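PDB 3ZTV: NAD nucleotidase, which breaks NAD down to adenosine and nicotinamide riboside, acting as a periplasmic pyrophosphatase and 5'-nucleotidase of broad specificity. Local coordinates for residues 390-398 / 548-556. Numbering follows the deposited sequence.
Sequences FIAETMYNE and SFIKFMKKH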
loop_
_atom_site.group_PDB
_atom_site.type_symbol
_atom_site.label_atom_id
_atom_site.label_comp_id
_atom_site.label_asym_id
_atom_site.label_seq_id
_atom_site.Cartn_x
_atom_site.Cartn_y
_atom_site.Cartn_z
ATOM N N PHE A 390 20.137 29.922 18.831
ATOM C CA PHE A 390 18.980 30.513 18.169
ATOM C C PHE A 390 18.798 29.957 16.749
ATOM O O PHE A 390 17.703 29.536 16.365
ATOM C CB PHE A 390 19.148 32.032 18.125
ATOM C CG PHE A 390 17.919 32.772 17.693
ATOM C CD1 PHE A 390 16.689 32.145 17.652
ATOM C CD2 PHE A 390 17.994 34.111 17.344
ATOM C CE1 PHE A 390 15.564 32.828 17.257
ATOM C CE2 PHE A 390 16.870 34.802 16.947
ATOM C CZ PHE A 390 15.649 34.159 16.905
ATOM N N ILE A 391 19.870 29.970 15.964
ATOM C CA ILE A 391 19.784 29.454 14.605
ATOM C C ILE A 391 19.387 27.976 14.618
ATOM O O ILE A 391 18.557 27.540 13.817
ATOM C CB ILE A 391 21.089 29.684 13.810
ATOM C CG1 ILE A 391 21.366 31.186 13.678
ATOM C CG2 ILE A 391 20.988 29.033 12.436
ATOM C CD1 ILE A 391 20.217 31.957 13.112
ATOM N N ALA A 392 19.961 27.203 15.537
ATOM C CA ALA A 392 19.570 25.799 15.668
ATOM C C ALA A 392 18.075 25.662 15.970
ATOM O O ALA A 392 17.414 24.764 15.443
ATOM C CB ALA A 392 20.411 25.088 16.726
ATOM N N GLU A 393 17.542 26.555 16.794
ATOM C CA GLU A 393 16.103 26.545 17.086
ATOM C C GLU A 393 15.247 26.833 15.844
ATOM O O GLU A 393 14.169 26.263 15.688
ATOM C CB GLU A 393 15.747 27.518 18.220
ATOM C CG GLU A 393 16.413 27.211 19.563
ATOM C CD GLU A 393 15.746 26.081 20.340
ATOM O OE1 GLU A 393 14.692 25.564 19.907
ATOM O OE2 GLU A 393 16.296 25.708 21.399
ATOM N N THR A 394 15.719 27.715 14.961
ATOM C CA THR A 394 14.967 28.000 13.738
ATOM C C THR A 394 14.919 26.761 12.840
ATOM O O THR A 394 13.926 26.509 12.164
ATOM C CB THR A 394 15.529 29.222 12.957
ATOM O OG1 THR A 394 16.767 28.884 12.328
ATOM C CG2 THR A 394 15.730 30.434 13.885
ATOM N N MET A 395 15.989 25.977 12.857
ATOM C CA MET A 395 16.047 24.734 12.099
ATOM C C MET A 395 15.140 23.665 12.719
ATOM O O MET A 395 14.447 22.928 12.017
ATOM C CB MET A 395 17.490 24.238 12.053
ATOM C CG MET A 395 18.440 25.213 11.365
ATOM S SD MET A 395 20.173 25.053 11.837
ATOM C CE MET A 395 20.566 23.520 11.016
ATOM N N TYR A 396 15.164 23.583 14.043
ATOM C CA TYR A 396 14.369 22.602 14.777
ATOM C C TYR A 396 12.882 22.814 14.518
ATOM O O TYR A 396 12.107 21.860 14.435
ATOM C CB TYR A 396 14.695 22.729 16.264
ATOM C CG TYR A 396 13.946 21.804 17.196
ATOM C CD1 TYR A 396 14.412 20.521 17.465
ATOM C CD2 TYR A 396 12.795 22.229 17.837
ATOM C CE1 TYR A 396 13.734 19.681 18.340
ATOM C CE2 TYR A 396 12.117 21.405 18.711
ATOM C CZ TYR A 396 12.595 20.137 18.960
ATOM O OH TYR A 396 11.905 19.322 19.832
ATOM N N ASN A 397 12.491 24.071 14.356
ATOM C CA ASN A 397 11.100 24.439 14.121
ATOM C C ASN A 397 10.543 24.020 12.755
ATOM O O ASN A 397 9.331 23.977 12.572
ATOM C CB ASN A 397 10.940 25.950 14.307
ATOM C CG ASN A 397 9.541 26.437 13.987
ATOM O OD1 ASN A 397 8.603 26.206 14.749
ATOM N ND2 ASN A 397 9.398 27.137 12.863
ATOM N N GLU A 398 11.415 23.704 11.802
ATOM C CA GLU A 398 10.970 23.383 10.443
ATOM C C GLU A 398 10.166 22.090 10.319
ATOM O O GLU A 398 9.125 22.069 9.660
ATOM C CB GLU A 398 12.160 23.315 9.484
ATOM C CG GLU A 398 12.705 24.666 9.051
ATOM C CD GLU A 398 11.863 25.334 7.980
ATOM O OE1 GLU A 398 10.735 24.875 7.707
ATOM O OE2 GLU A 398 12.345 26.327 7.398
ATOM N N SER A 548 14.062 29.771 7.125
ATOM C CA SER A 548 13.757 29.165 8.426
ATOM C C SER A 548 13.722 30.230 9.523
ATOM O O SER A 548 12.842 30.231 10.393
ATOM C CB SER A 548 14.803 28.108 8.778
ATOM O OG SER A 548 14.766 27.022 7.871
ATOM N N PHE A 549 14.679 31.149 9.469
ATOM C CA PHE A 549 14.733 32.234 10.434
ATOM C C PHE A 549 13.489 33.103 10.336
ATOM O O PHE A 549 12.893 33.455 11.350
ATOM C CB PHE A 549 15.996 33.072 10.256
ATOM C CG PHE A 549 16.305 33.932 11.447
ATOM C CD1 PHE A 549 15.574 35.079 11.694
ATOM C CD2 PHE A 549 17.285 33.561 12.351
ATOM C CE1 PHE A 549 15.838 35.861 12.799
ATOM C CE2 PHE A 549 17.552 34.343 13.459
ATOM C CZ PHE A 549 16.824 35.492 13.680
ATOM N N ILE A 550 13.081 33.434 9.113
ATOM C CA ILE A 550 11.846 34.185 8.901
ATOM C C ILE A 550 10.613 33.469 9.486
ATOM O O ILE A 550 9.789 34.091 10.160
ATOM C CB ILE A 550 11.643 34.504 7.405
ATOM C CG1 ILE A 550 12.641 35.571 6.961
ATOM C CG2 ILE A 550 10.219 34.949 7.129
ATOM C CD1 ILE A 550 12.849 35.608 5.458
ATOM N N LYS A 551 10.484 32.168 9.238
ATOM C CA LYS A 551 9.372 31.409 9.825
ATOM C C LYS A 551 9.372 31.482 11.352
ATOM O O LYS A 551 8.319 31.598 11.986
ATOM C CB LYS A 551 9.437 29.940 9.419
ATOM C CG LYS A 551 9.181 29.664 7.963
ATOM C CD LYS A 551 9.103 28.162 7.746
ATOM C CE LYS A 551 9.040 27.823 6.272
ATOM N NZ LYS A 551 8.933 26.351 6.058
ATOM N N PHE A 552 10.553 31.373 11.946
ATOM C CA PHE A 552 10.674 31.412 13.398
ATOM C C PHE A 552 10.160 32.737 13.956
ATOM O O PHE A 552 9.411 32.759 14.933
ATOM C CB PHE A 552 12.121 31.149 13.823
ATOM C CG PHE A 552 12.313 31.064 15.313
ATOM C CD1 PHE A 552 12.556 32.207 16.053
ATOM C CD2 PHE A 552 12.261 29.844 15.968
ATOM C CE1 PHE A 552 12.733 32.143 17.422
ATOM C CE2 PHE A 552 12.443 29.771 17.338
ATOM C CZ PHE A 552 12.681 30.924 18.064
ATOM N N MET A 553 10.550 33.844 13.332
ATOM C CA MET A 553 10.076 35.142 13.792
ATOM C C MET A 553 8.572 35.308 13.584
ATOM O O MET A 553 7.902 35.959 14.380
ATOM C CB MET A 553 10.849 36.283 13.123
ATOM C CG MET A 553 12.339 36.320 13.453
ATOM S SD MET A 553 12.699 36.400 15.223
ATOM C CE MET A 553 11.678 37.775 15.751
ATOM N N LYS A 554 8.035 34.729 12.518
ATOM C CA LYS A 554 6.591 34.780 12.307
ATOM C C LYS A 554 5.853 34.052 13.426
ATOM O O LYS A 554 4.743 34.433 13.797
ATOM C CB LYS A 554 6.207 34.170 10.960
ATOM C CG LYS A 554 6.575 35.019 9.752
ATOM C CD LYS A 554 6.047 34.379 8.474
ATOM C CE LYS A 554 6.375 35.215 7.247
ATOM N NZ LYS A 554 5.527 36.429 7.145
ATOM N N LYS A 555 6.477 33.007 13.959
ATOM C CA LYS A 555 5.885 32.227 15.043
ATOM C C LYS A 555 6.070 32.941 16.376
ATOM O O LYS A 555 5.219 32.850 17.267
ATOM C CB LYS A 555 6.512 30.833 15.103
ATOM C CG LYS A 555 5.824 29.881 16.072
ATOM C CD LYS A 555 6.512 28.521 16.120
ATOM C CE LYS A 555 7.877 28.617 16.780
ATOM N NZ LYS A 555 8.409 27.302 17.261
ATOM N N HIS A 556 7.192 33.646 16.506
ATOM C CA HIS A 556 7.510 34.406 17.709
ATOM C C HIS A 556 7.684 35.881 17.378
ATOM O O HIS A 556 8.798 36.402 17.459
ATOM C CB HIS A 556 8.818 33.908 18.325
ATOM C CG HIS A 556 8.784 32.480 18.768
ATOM N ND1 HIS A 556 9.420 31.472 18.077
ATOM C CD2 HIS A 556 8.212 31.895 19.847
ATOM C CE1 HIS A 556 9.239 30.326 18.710
ATOM N NE2 HIS A 556 8.504 30.554 19.783
HETATM O O HOH W 1 11.696 27.918 11.592
#
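Phe390 of helix 386-396 meets both Phe549 and Phe552 of helix 545-555, two helices of the C-terminal domain that cross nearly at right angles. A chi1 of -170° swings the ring away from its own backbone N and brings it to the other helix. Phe549 turns an edge to one face of that ring, centroids 4.9 Å apart; Phe390 and Phe552 form a second offset edge-to-face pair, planes at 71°. Flat rings interlock well at such steep angles, and the sulfur of Met553 adds a Met-aromatic contact at the Phe390 edge. Ile391 CD1 meets the edge of Phe549 at CD2 (3.4 Å); its side chain lies about 9 Å from the bound adenosine, so the pair sits beside that pocket without touching the ligand here. Thr394, small enough for the closest backbone approach, packs CG2 on Phe552 CB, while its buried hydroxyl turns back to Ile391 O (OG1 to O 2.7 Å).

Toward the end of helix 386-396 the contact becomes polar and more open. One water accepts from Asn397 ND2 and donates to Thr394 O and Ser548 O, bridging the backbones. Long lysines can span the gap with their charged ends near solvent: Lys555 NZ bonds Asn397 OD1 at 2.7 Å from above the carbonyl plane, and Lys551 NZ takes the syn lone pair of Glu398 OE1 in a 2.9 Å salt bridge. Short, buried Ser548 suits the close side, its OG donating to the anti lone pair of Glu398 OE2 at 2.6 Å. These two donors probably favour the ionised carboxylate. Directional bonds thus fix the polar margin, and aromatic packing the interior.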